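Local coordinates for protein carboxypeptidase Y inhibitor (Saccharomyces cerevisiae, PDB 1WPX) that inhibits carboxypeptidase Y potently and specifically, and belongs to the phosphatidylethanolamine-binding protein family, at residues Q63-F68 / F134-F139; M94-A99 / G160-V165; K179-K184 / A202-L207. All coordinates share one frame; numbering follows the deposited sequence.

Contact 1: Q63-F68 / F134-F139; sequences QFQFTF and FFASEF
F68 CB sits over one face of the F135 ring, toward the rim and 3.7 Å from its centroid, in a CH-pi contact. The two rings are nearly parallel (26°) but slid well apart, so CB rather than the F68 ring fills the overlap. Torsions make this possible: F68 carries CG anti to its backbone N (chi1 168°), whereas F135 takes the crowded position between N and the carbonyl carbon (chi1 69°), folding its ring back across the neighbouring strand. F139 is used differently. Its edge meets F64, with CE2 3.8 Å from F64 CB, while its CZ comes obliquely to within 4.0 Å of F66 CB. Phenylalanine suits this face because large, flat, apolar rings fill the layer between the strand pair and strand 162-170, F66 and F139 reaching L168 and F64 meeting F166. S137 is the polar exception, its OG giving a hydrogen bond to E138 O and bonding N122 N. On the other face, small A136 places CB 3.4 Å from T67 OG1, and T67 CG2 touches F134 CE1 at 3.7 Å. Another protein chain covers this side: its backbone bonds Q65 NE2, and one of its aromatic rings meets F134 edge-to-face. Bonds run both ways in the hydrogen-bonded pairs F66-S137 and F68-F135, F66 N lying 2.7 Å from S137 O; beyond them a water bridges F64 O and F139 N. This antiparallel pairing, aromatic toward strand 162-170 and mixed toward the other protein, belongs to the central sheet of the phosphatidylethanolamine-binding protein fold.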
loop_
_atom_site.group_PDB
_atom_site.type_symbol
_atom_site.label_atom_id
_atom_site.label_comp_id
_atom_site.label_asym_id
_atom_site.label_seq_id
_atom_site.Cartn_x
_atom_site.Cartn_y
_atom_site.Cartn_z
ATOM N N GLN B 63 -22.097 6.044 4.447
ATOM C CA GLN B 63 -21.817 7.442 4.763
ATOM C C GLN B 63 -20.877 7.995 3.692
ATOM O O GLN B 63 -20.094 7.248 3.094
ATOM C CB GLN B 63 -21.151 7.557 6.124
ATOM C CG GLN B 63 -21.966 6.987 7.253
ATOM C CD GLN B 63 -21.226 7.049 8.571
ATOM O OE1 GLN B 63 -20.914 8.136 9.074
ATOM N NE2 GLN B 63 -20.928 5.879 9.138
ATOM N N PHE B 64 -20.947 9.302 3.460
ATOM C CA PHE B 64 -20.115 9.940 2.447
ATOM C C PHE B 64 -19.354 11.152 2.974
ATOM O O PHE B 64 -19.756 11.782 3.950
ATOM C CB PHE B 64 -20.984 10.391 1.275
ATOM C CG PHE B 64 -21.784 9.290 0.650
ATOM C CD1 PHE B 64 -21.269 8.555 -0.415
ATOM C CD2 PHE B 64 -23.068 8.997 1.114
ATOM C CE1 PHE B 64 -22.021 7.542 -1.018
ATOM C CE2 PHE B 64 -23.830 7.987 0.522
ATOM C CZ PHE B 64 -23.303 7.258 -0.550
ATOM N N GLN B 65 -18.245 11.462 2.308
ATOM C CA GLN B 65 -17.417 12.613 2.640
ATOM C C GLN B 65 -16.800 13.081 1.343
ATOM O O GLN B 65 -16.410 12.265 0.513
ATOM C CB GLN B 65 -16.294 12.263 3.619
ATOM C CG GLN B 65 -15.366 13.457 3.889
ATOM C CD GLN B 65 -14.127 13.096 4.686
ATOM O OE1 GLN B 65 -13.343 12.242 4.279
ATOM N NE2 GLN B 65 -13.939 13.755 5.823
ATOM N N PHE B 66 -16.716 14.394 1.167
ATOM C CA PHE B 66 -16.133 14.961 -0.041
ATOM C C PHE B 66 -14.917 15.792 0.327
ATOM O O PHE B 66 -14.985 16.665 1.182
ATOM C CB PHE B 66 -17.155 15.831 -0.769
ATOM C CG PHE B 66 -16.614 16.505 -2.001
ATOM C CD1 PHE B 66 -16.058 15.760 -3.034
ATOM C CD2 PHE B 66 -16.673 17.888 -2.134
ATOM C CE1 PHE B 66 -15.566 16.381 -4.182
ATOM C CE2 PHE B 66 -16.184 18.520 -3.280
ATOM C CZ PHE B 66 -15.630 17.764 -4.304
ATOM N N THR B 67 -13.791 15.488 -0.297
ATOM C CA THR B 67 -12.581 16.238 -0.037
ATOM C C THR B 67 -12.257 17.004 -1.301
ATOM O O THR B 67 -12.013 16.418 -2.355
ATOM C CB THR B 67 -11.396 15.317 0.326
ATOM O OG1 THR B 67 -11.578 14.809 1.650
ATOM C CG2 THR B 67 -10.088 16.078 0.272
ATOM N N PHE B 68 -12.294 18.323 -1.198
ATOM C CA PHE B 68 -11.976 19.151 -2.342
ATOM C C PHE B 68 -10.537 19.609 -2.203
ATOM O O PHE B 68 -10.084 19.970 -1.112
ATOM C CB PHE B 68 -12.918 20.357 -2.425
ATOM C CG PHE B 68 -12.477 21.397 -3.413
ATOM C CD1 PHE B 68 -11.728 22.497 -2.999
ATOM C CD2 PHE B 68 -12.779 21.263 -4.768
ATOM C CE1 PHE B 68 -11.284 23.448 -3.920
ATOM C CE2 PHE B 68 -12.339 22.212 -5.701
ATOM C CZ PHE B 68 -11.591 23.304 -5.275
ATOM N N PHE B 134 -8.727 23.876 0.027
ATOM C CA PHE B 134 -8.782 22.498 0.481
ATOM C C PHE B 134 -9.767 22.353 1.627
ATOM O O PHE B 134 -9.836 23.213 2.503
ATOM C CB PHE B 134 -7.402 22.033 0.961
ATOM C CG PHE B 134 -7.426 20.696 1.657
ATOM C CD1 PHE B 134 -7.313 19.513 0.929
ATOM C CD2 PHE B 134 -7.634 20.620 3.034
ATOM C CE1 PHE B 134 -7.411 18.274 1.562
ATOM C CE2 PHE B 134 -7.734 19.392 3.673
ATOM C CZ PHE B 134 -7.623 18.213 2.936
ATOM N N PHE B 135 -10.523 21.260 1.618
ATOM C CA PHE B 135 -11.471 20.983 2.687
ATOM C C PHE B 135 -12.118 19.622 2.527
ATOM O O PHE B 135 -12.335 19.143 1.412
ATOM C CB PHE B 135 -12.557 22.068 2.769
ATOM C CG PHE B 135 -13.519 22.075 1.609
ATOM C CD1 PHE B 135 -14.502 21.101 1.492
ATOM C CD2 PHE B 135 -13.441 23.067 0.635
ATOM C CE1 PHE B 135 -15.394 21.113 0.425
ATOM C CE2 PHE B 135 -14.326 23.090 -0.435
ATOM C CZ PHE B 135 -15.307 22.111 -0.541
ATOM N N ALA B 136 -12.409 18.999 3.658
ATOM C CA ALA B 136 -13.054 17.706 3.683
ATOM C C ALA B 136 -14.357 17.949 4.418
ATOM O O ALA B 136 -14.357 18.511 5.507
ATOM C CB ALA B 136 -12.204 16.704 4.438
ATOM N N SER B 137 -15.469 17.536 3.822
ATOM C CA SER B 137 -16.760 17.736 4.449
ATOM C C SER B 137 -17.762 16.638 4.160
ATOM O O SER B 137 -17.735 16.005 3.110
ATOM C CB SER B 137 -17.355 19.076 4.005
ATOM O OG SER B 137 -18.689 19.218 4.473
ATOM N N GLU B 138 -18.653 16.421 5.118
ATOM C CA GLU B 138 -19.706 15.437 4.971
ATOM C C GLU B 138 -20.911 16.209 4.454
ATOM O O GLU B 138 -20.861 17.434 4.330
ATOM C CB GLU B 138 -20.022 14.796 6.314
ATOM C CG GLU B 138 -18.830 14.094 6.920
ATOM C CD GLU B 138 -19.196 13.296 8.147
ATOM O OE1 GLU B 138 -19.720 13.903 9.109
ATOM O OE2 GLU B 138 -18.959 12.064 8.142
ATOM N N PHE B 139 -21.992 15.509 4.154
ATOM C CA PHE B 139 -23.166 16.183 3.639
ATOM C C PHE B 139 -24.224 16.426 4.697
ATOM O O PHE B 139 -24.284 15.726 5.711
ATOM C CB PHE B 139 -23.762 15.370 2.495
ATOM C CG PHE B 139 -22.845 15.233 1.331
ATOM C CD1 PHE B 139 -22.671 16.287 0.444
ATOM C CD2 PHE B 139 -22.105 14.071 1.147
ATOM C CE1 PHE B 139 -21.769 16.189 -0.610
ATOM C CE2 PHE B 139 -21.199 13.963 0.098
ATOM C CZ PHE B 139 -21.030 15.027 -0.784
HETATM O O HOH W 1 -22.229 12.496 4.676
#

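Contact 2: M94-A99 / G160-V165; sequences MTDPDA and GPHRYV. With SO4 (sulfate ion), chain G.
One arginine binds a single aspartate three times, through its backbone as well as its side chain. The two residues come from the DPD and GxHR signatures of the phosphatidylethanolamine-binding protein family, whose D96 and H162 face a sulfate in what is consistent with the family's anion-binding pocket. R163 meets D98 side-on, its guanidinium within 9° of the carboxylate plane: NE bonds OD2 on its syn lone pair at 2.7 Å, NH2 bonds OD1, and R163 N takes the anti lone pair of OD2. A second salt bridge to D24 holds NH1. D96 secures the turn from within, OD1 accepting D98 N at 2.6 Å in an Asx turn. D96 OD2 receives H162 ND1 at 2.9 Å, a bent bond (132°) between planes 50° apart, and D98 O lies over one face of that ring, 3.0 Å from H162 CE1. D96 OD2 also lies 2.6 Å from O4 of the sulfate, probably from the crystallisation liquor, which Y164 OH bonds through O2 and which H112 and A154 hold too. Before the turn, T95 and V165 form an antiparallel hydrogen-bonded pair, while M94 CE packs against Y164 CD1. Rigid P97 suits the bend, its CG lying over one guanidinium face, 3.6 Å from R163 NH2.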
loop_
_atom_site.group_PDB
_atom_site.type_symbol
_atom_site.label_atom_id
_atom_site.label_comp_id
_atom_site.label_asym_id
_atom_site.label_seq_id
_atom_site.Cartn_x
_atom_site.Cartn_y
_atom_site.Cartn_z
ATOM N N MET B 94 -25.777 5.862 -7.181
ATOM C CA MET B 94 -25.158 4.549 -7.043
ATOM C C MET B 94 -25.737 3.663 -8.138
ATOM O O MET B 94 -26.944 3.440 -8.191
ATOM C CB MET B 94 -25.433 3.912 -5.683
ATOM C CG MET B 94 -24.610 2.637 -5.480
ATOM S SD MET B 94 -24.919 1.765 -3.928
ATOM C CE MET B 94 -25.073 0.083 -4.524
ATOM N N THR B 95 -24.883 3.166 -9.021
ATOM C CA THR B 95 -25.364 2.324 -10.100
ATOM C C THR B 95 -24.470 1.112 -10.366
ATOM O O THR B 95 -23.281 1.113 -10.039
ATOM C CB THR B 95 -25.504 3.135 -11.406
ATOM O OG1 THR B 95 -26.223 2.362 -12.380
ATOM C CG2 THR B 95 -24.127 3.499 -11.953
ATOM N N ASP B 96 -25.070 0.083 -10.963
ATOM C CA ASP B 96 -24.379 -1.150 -11.318
ATOM C C ASP B 96 -24.488 -1.318 -12.835
ATOM O O ASP B 96 -25.578 -1.524 -13.361
ATOM C CB ASP B 96 -25.036 -2.342 -10.607
ATOM C CG ASP B 96 -24.454 -3.685 -11.042
ATOM O OD1 ASP B 96 -23.534 -3.707 -11.888
ATOM O OD2 ASP B 96 -24.920 -4.727 -10.535
ATOM N N PRO B 97 -23.363 -1.218 -13.559
ATOM C CA PRO B 97 -23.409 -1.369 -15.017
ATOM C C PRO B 97 -23.223 -2.828 -15.430
ATOM O O PRO B 97 -23.143 -3.145 -16.621
ATOM C CB PRO B 97 -22.255 -0.499 -15.478
ATOM C CG PRO B 97 -21.222 -0.795 -14.426
ATOM C CD PRO B 97 -22.020 -0.796 -13.119
ATOM N N ASP B 98 -23.145 -3.709 -14.437
ATOM C CA ASP B 98 -22.959 -5.133 -14.689
ATOM C C ASP B 98 -24.157 -5.947 -14.198
ATOM O O ASP B 98 -24.015 -6.890 -13.415
ATOM C CB ASP B 98 -21.672 -5.619 -14.013
ATOM C CG ASP B 98 -20.458 -4.824 -14.445
ATOM O OD1 ASP B 98 -20.301 -4.589 -15.663
ATOM O OD2 ASP B 98 -19.657 -4.438 -13.571
ATOM N N ALA B 99 -25.341 -5.566 -14.669
ATOM C CA ALA B 99 -26.571 -6.242 -14.294
ATOM C C ALA B 99 -27.233 -6.817 -15.543
ATOM O O ALA B 99 -27.447 -6.109 -16.522
ATOM C CB ALA B 99 -27.504 -5.268 -13.606
ATOM N N GLY B 160 -20.903 -13.609 -11.360
ATOM C CA GLY B 160 -19.574 -13.042 -11.242
ATOM C C GLY B 160 -19.647 -11.752 -10.449
ATOM O O GLY B 160 -20.711 -11.406 -9.932
ATOM N N PRO B 161 -18.532 -11.025 -10.315
ATOM C CA PRO B 161 -18.558 -9.769 -9.560
ATOM C C PRO B 161 -19.199 -8.635 -10.358
ATOM O O PRO B 161 -19.213 -8.658 -11.592
ATOM C CB PRO B 161 -17.080 -9.516 -9.275
ATOM C CG PRO B 161 -16.415 -10.072 -10.501
ATOM C CD PRO B 161 -17.153 -11.378 -10.703
ATOM N N HIS B 162 -19.744 -7.655 -9.646
ATOM C CA HIS B 162 -20.367 -6.497 -10.279
ATOM C C HIS B 162 -19.701 -5.230 -9.774
ATOM O O HIS B 162 -19.209 -5.179 -8.643
ATOM C CB HIS B 162 -21.854 -6.397 -9.931
ATOM C CG HIS B 162 -22.699 -7.490 -10.502
ATOM N ND1 HIS B 162 -24.075 -7.467 -10.438
ATOM C CD2 HIS B 162 -22.371 -8.636 -11.143
ATOM C CE1 HIS B 162 -24.559 -8.550 -11.017
ATOM N NE2 HIS B 162 -23.546 -9.276 -11.453
ATOM N N ARG B 163 -19.700 -4.204 -10.613
ATOM C CA ARG B 163 -19.143 -2.917 -10.231
ATOM C C ARG B 163 -20.263 -2.078 -9.618
ATOM O O ARG B 163 -21.324 -1.903 -10.223
ATOM C CB ARG B 163 -18.569 -2.191 -11.447
ATOM C CG ARG B 163 -17.232 -2.727 -11.915
ATOM C CD ARG B 163 -16.865 -2.163 -13.272
ATOM N NE ARG B 163 -17.854 -2.528 -14.277
ATOM C CZ ARG B 163 -17.823 -2.116 -15.539
ATOM N NH1 ARG B 163 -16.841 -1.321 -15.956
ATOM N NH2 ARG B 163 -18.779 -2.490 -16.383
ATOM N N TYR B 164 -20.032 -1.585 -8.407
ATOM C CA TYR B 164 -21.001 -0.739 -7.724
ATOM C C TYR B 164 -20.365 0.641 -7.663
ATOM O O TYR B 164 -19.483 0.900 -6.839
ATOM C CB TYR B 164 -21.283 -1.313 -6.340
ATOM C CG TYR B 164 -22.039 -2.610 -6.454
ATOM C CD1 TYR B 164 -23.395 -2.610 -6.798
ATOM C CD2 TYR B 164 -21.386 -3.839 -6.333
ATOM C CE1 TYR B 164 -24.083 -3.795 -7.026
ATOM C CE2 TYR B 164 -22.065 -5.038 -6.563
ATOM C CZ TYR B 164 -23.415 -5.006 -6.914
ATOM O OH TYR B 164 -24.095 -6.169 -7.182
ATOM N N VAL B 165 -20.824 1.519 -8.556
ATOM C CA VAL B 165 -20.271 2.863 -8.688
ATOM C C VAL B 165 -21.010 4.047 -8.059
ATOM O O VAL B 165 -22.173 4.307 -8.358
ATOM C CB VAL B 165 -20.048 3.183 -10.187
ATOM C CG1 VAL B 165 -19.204 4.434 -10.344
ATOM C CG2 VAL B 165 -19.381 1.998 -10.870
HETATM S S SO4 G . -27.762 -5.622 -8.692
HETATM O O1 SO4 G . -29.234 -5.543 -8.727
HETATM O O2 SO4 G . -27.312 -5.650 -7.288
HETATM O O3 SO4 G . -27.322 -6.848 -9.384
HETATM O O4 SO4 G . -27.196 -4.447 -9.377
#

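Contact 3: K179-K184 / A202-L207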
loop_
_atom_site.group_PDB
_atom_site.type_symbol
_atom_site.label_atom_id
_atom_site.label_comp_id
_atom_site.label_asym_id
_atom_site.label_seq_id
_atom_site.Cartn_x
_atom_site.Cartn_y
_atom_site.Cartn_z
ATOM N N LYS B 179 -37.169 19.072 -10.756
ATOM C CA LYS B 179 -37.115 19.375 -12.182
ATOM C C LYS B 179 -36.304 18.387 -13.015
ATOM O O LYS B 179 -36.176 18.545 -14.231
ATOM C CB LYS B 179 -36.583 20.795 -12.375
ATOM C CG LYS B 179 -37.537 21.828 -11.811
ATOM C CD LYS B 179 -36.919 23.194 -11.696
ATOM C CE LYS B 179 -37.940 24.191 -11.178
ATOM N NZ LYS B 179 -38.444 23.816 -9.835
ATOM N N PHE B 180 -35.763 17.361 -12.369
ATOM C CA PHE B 180 -34.990 16.367 -13.098
ATOM C C PHE B 180 -35.922 15.334 -13.711
ATOM O O PHE B 180 -36.978 15.042 -13.156
ATOM C CB PHE B 180 -33.990 15.672 -12.170
ATOM C CG PHE B 180 -32.962 16.598 -11.589
ATOM C CD1 PHE B 180 -32.586 17.753 -12.268
ATOM C CD2 PHE B 180 -32.350 16.306 -10.373
ATOM C CE1 PHE B 180 -31.619 18.605 -11.748
ATOM C CE2 PHE B 180 -31.376 17.154 -9.844
ATOM C CZ PHE B 180 -31.011 18.307 -10.535
ATOM N N SER B 181 -35.534 14.796 -14.861
ATOM C CA SER B 181 -36.333 13.784 -15.542
ATOM C C SER B 181 -36.643 12.631 -14.592
ATOM O O SER B 181 -35.823 12.258 -13.756
ATOM C CB SER B 181 -35.582 13.268 -16.767
ATOM O OG SER B 181 -34.250 12.917 -16.433
ATOM N N LYS B 182 -37.833 12.066 -14.720
ATOM C CA LYS B 182 -38.243 10.972 -13.853
ATOM C C LYS B 182 -37.452 9.688 -14.118
ATOM O O LYS B 182 -36.822 9.534 -15.166
ATOM C CB LYS B 182 -39.742 10.713 -14.040
ATOM C CG LYS B 182 -40.376 9.827 -12.982
ATOM C CD LYS B 182 -41.884 9.716 -13.210
ATOM C CE LYS B 182 -42.558 8.875 -12.132
ATOM N NZ LYS B 182 -41.994 7.493 -12.065
ATOM N N ILE B 183 -37.477 8.780 -13.149
ATOM C CA ILE B 183 -36.794 7.498 -13.278
ATOM C C ILE B 183 -37.837 6.394 -13.125
ATOM O O ILE B 183 -38.154 5.981 -12.009
ATOM C CB ILE B 183 -35.702 7.327 -12.196
ATOM C CG1 ILE B 183 -34.609 8.381 -12.387
ATOM C CG2 ILE B 183 -35.092 5.936 -12.279
ATOM C CD1 ILE B 183 -33.583 8.411 -11.266
ATOM N N LYS B 184 -38.375 5.945 -14.261
ATOM C CA LYS B 184 -39.394 4.896 -14.315
ATOM C C LYS B 184 -39.153 3.880 -13.207
ATOM O O LYS B 184 -39.963 3.735 -12.292
ATOM C CB LYS B 184 -39.347 4.209 -15.682
ATOM C CG LYS B 184 -40.385 3.108 -15.904
ATOM C CD LYS B 184 -40.280 2.547 -17.327
ATOM C CE LYS B 184 -41.433 1.607 -17.672
ATOM N NZ LYS B 184 -41.414 1.212 -19.119
ATOM N N ALA B 202 -27.789 11.946 -16.376
ATOM C CA ALA B 202 -26.996 13.088 -15.935
ATOM C C ALA B 202 -26.903 14.168 -17.005
ATOM O O ALA B 202 -26.893 15.360 -16.695
ATOM C CB ALA B 202 -25.599 12.634 -15.534
ATOM N N LYS B 203 -26.836 13.747 -18.263
ATOM C CA LYS B 203 -26.738 14.688 -19.369
ATOM C C LYS B 203 -28.028 15.450 -19.624
ATOM O O LYS B 203 -28.008 16.671 -19.768
ATOM C CB LYS B 203 -26.311 13.966 -20.649
ATOM C CG LYS B 203 -24.809 13.874 -20.821
ATOM C CD LYS B 203 -24.191 15.270 -20.943
ATOM C CE LYS B 203 -22.660 15.216 -21.034
ATOM N NZ LYS B 203 -22.039 16.571 -21.171
ATOM N N GLU B 204 -29.150 14.740 -19.681
ATOM C CA GLU B 204 -30.416 15.413 -19.933
ATOM C C GLU B 204 -30.832 16.319 -18.782
ATOM O O GLU B 204 -31.825 17.028 -18.874
ATOM C CB GLU B 204 -31.527 14.396 -20.251
ATOM C CG GLU B 204 -31.780 13.320 -19.207
ATOM C CD GLU B 204 -32.848 12.318 -19.654
ATOM O OE1 GLU B 204 -32.729 11.772 -20.774
ATOM O OE2 GLU B 204 -33.803 12.073 -18.889
ATOM N N ASN B 205 -30.062 16.310 -17.700
ATOM C CA ASN B 205 -30.381 17.148 -16.556
ATOM C C ASN B 205 -29.268 18.135 -16.233
ATOM O O ASN B 205 -29.265 18.761 -15.178
ATOM C CB ASN B 205 -30.693 16.277 -15.342
ATOM C CG ASN B 205 -32.052 15.611 -15.442
ATOM O OD1 ASN B 205 -33.080 16.285 -15.456
ATOM N ND2 ASN B 205 -32.064 14.280 -15.512
ATOM N N ASN B 206 -28.316 18.263 -17.145
ATOM C CA ASN B 206 -27.212 19.192 -16.975
ATOM C C ASN B 206 -26.457 19.076 -15.662
ATOM O O ASN B 206 -26.102 20.090 -15.068
ATOM C CB ASN B 206 -27.731 20.618 -17.122
ATOM C CG ASN B 206 -28.418 20.846 -18.450
ATOM O OD1 ASN B 206 -29.394 21.593 -18.535
ATOM N ND2 ASN B 206 -27.906 20.210 -19.504
ATOM N N LEU B 207 -26.204 17.853 -15.204
ATOM C CA LEU B 207 -25.466 17.666 -13.956
ATOM C C LEU B 207 -23.970 17.621 -14.245
ATOM O O LEU B 207 -23.548 17.130 -15.285
ATOM C CB LEU B 207 -25.902 16.378 -13.256
ATOM C CG LEU B 207 -27.399 16.222 -12.976
ATOM C CD1 LEU B 207 -27.598 15.104 -11.972
ATOM C CD2 LEU B 207 -27.978 17.518 -12.437
#
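A Schellman motif ends helix 198-203, and the side chains just past that end fasten the 179-184 loop. L207 N bonds A202 O and N206 N bonds K203 O, with N206 taking the positive phi that such a reversal needs. N205 points its amide at the loop: CG lies anti to the carbonyl carbon, and both ends of the group are used on S181. N205 OD1 accepts S181 N at 2.9 Å, in the carbonyl plane and on a lone pair, while N205 ND2 donates to S181 OG at 2.7 Å and also bonds W201 O. Serine suits the spot because S181 OG can accept from N205 ND2 and at the same time donate to E204 OE2, 2.6 Å away, on its anti lone pair. An alanine at N205 would remove both amide partners of S181 and the bond to W201 O, and would probably loosen the loop's hold on the helix end. Beside this polar group F180 turns CB and CD1 toward N205 OD1, and its CZ meets L207 CD2 tip to tip at 3.7 Å. W201 of the helix bonds S181 O through NE1, and L207 rests on both W201 and Y169 of strand 162-170, just before strand 208-217 begins.

Overall arrangement
Contacts 1 and 2 share one curved antiparallel sheet but lie on opposite sides of the chain's centre, their own centres about 24 Å apart. Their segments alternate along the chain (63-68, 94-99, 134-139, 160-165), and strand 110-120 pairs with both 90-96 and 134-140, so that it lies between the two contacts in the sheet. Contact 3 follows both in sequence, its centre about 21 Å from that of contact 2 and about 24 Å from that of contact 1; it closes the loop and helix connection between strands 162-170 and 208-217, which pair in the same sheet. None of the three touches another. In this complex the other protein chain meets contact 1 but not the segments of contact 2, where the sulfate lies.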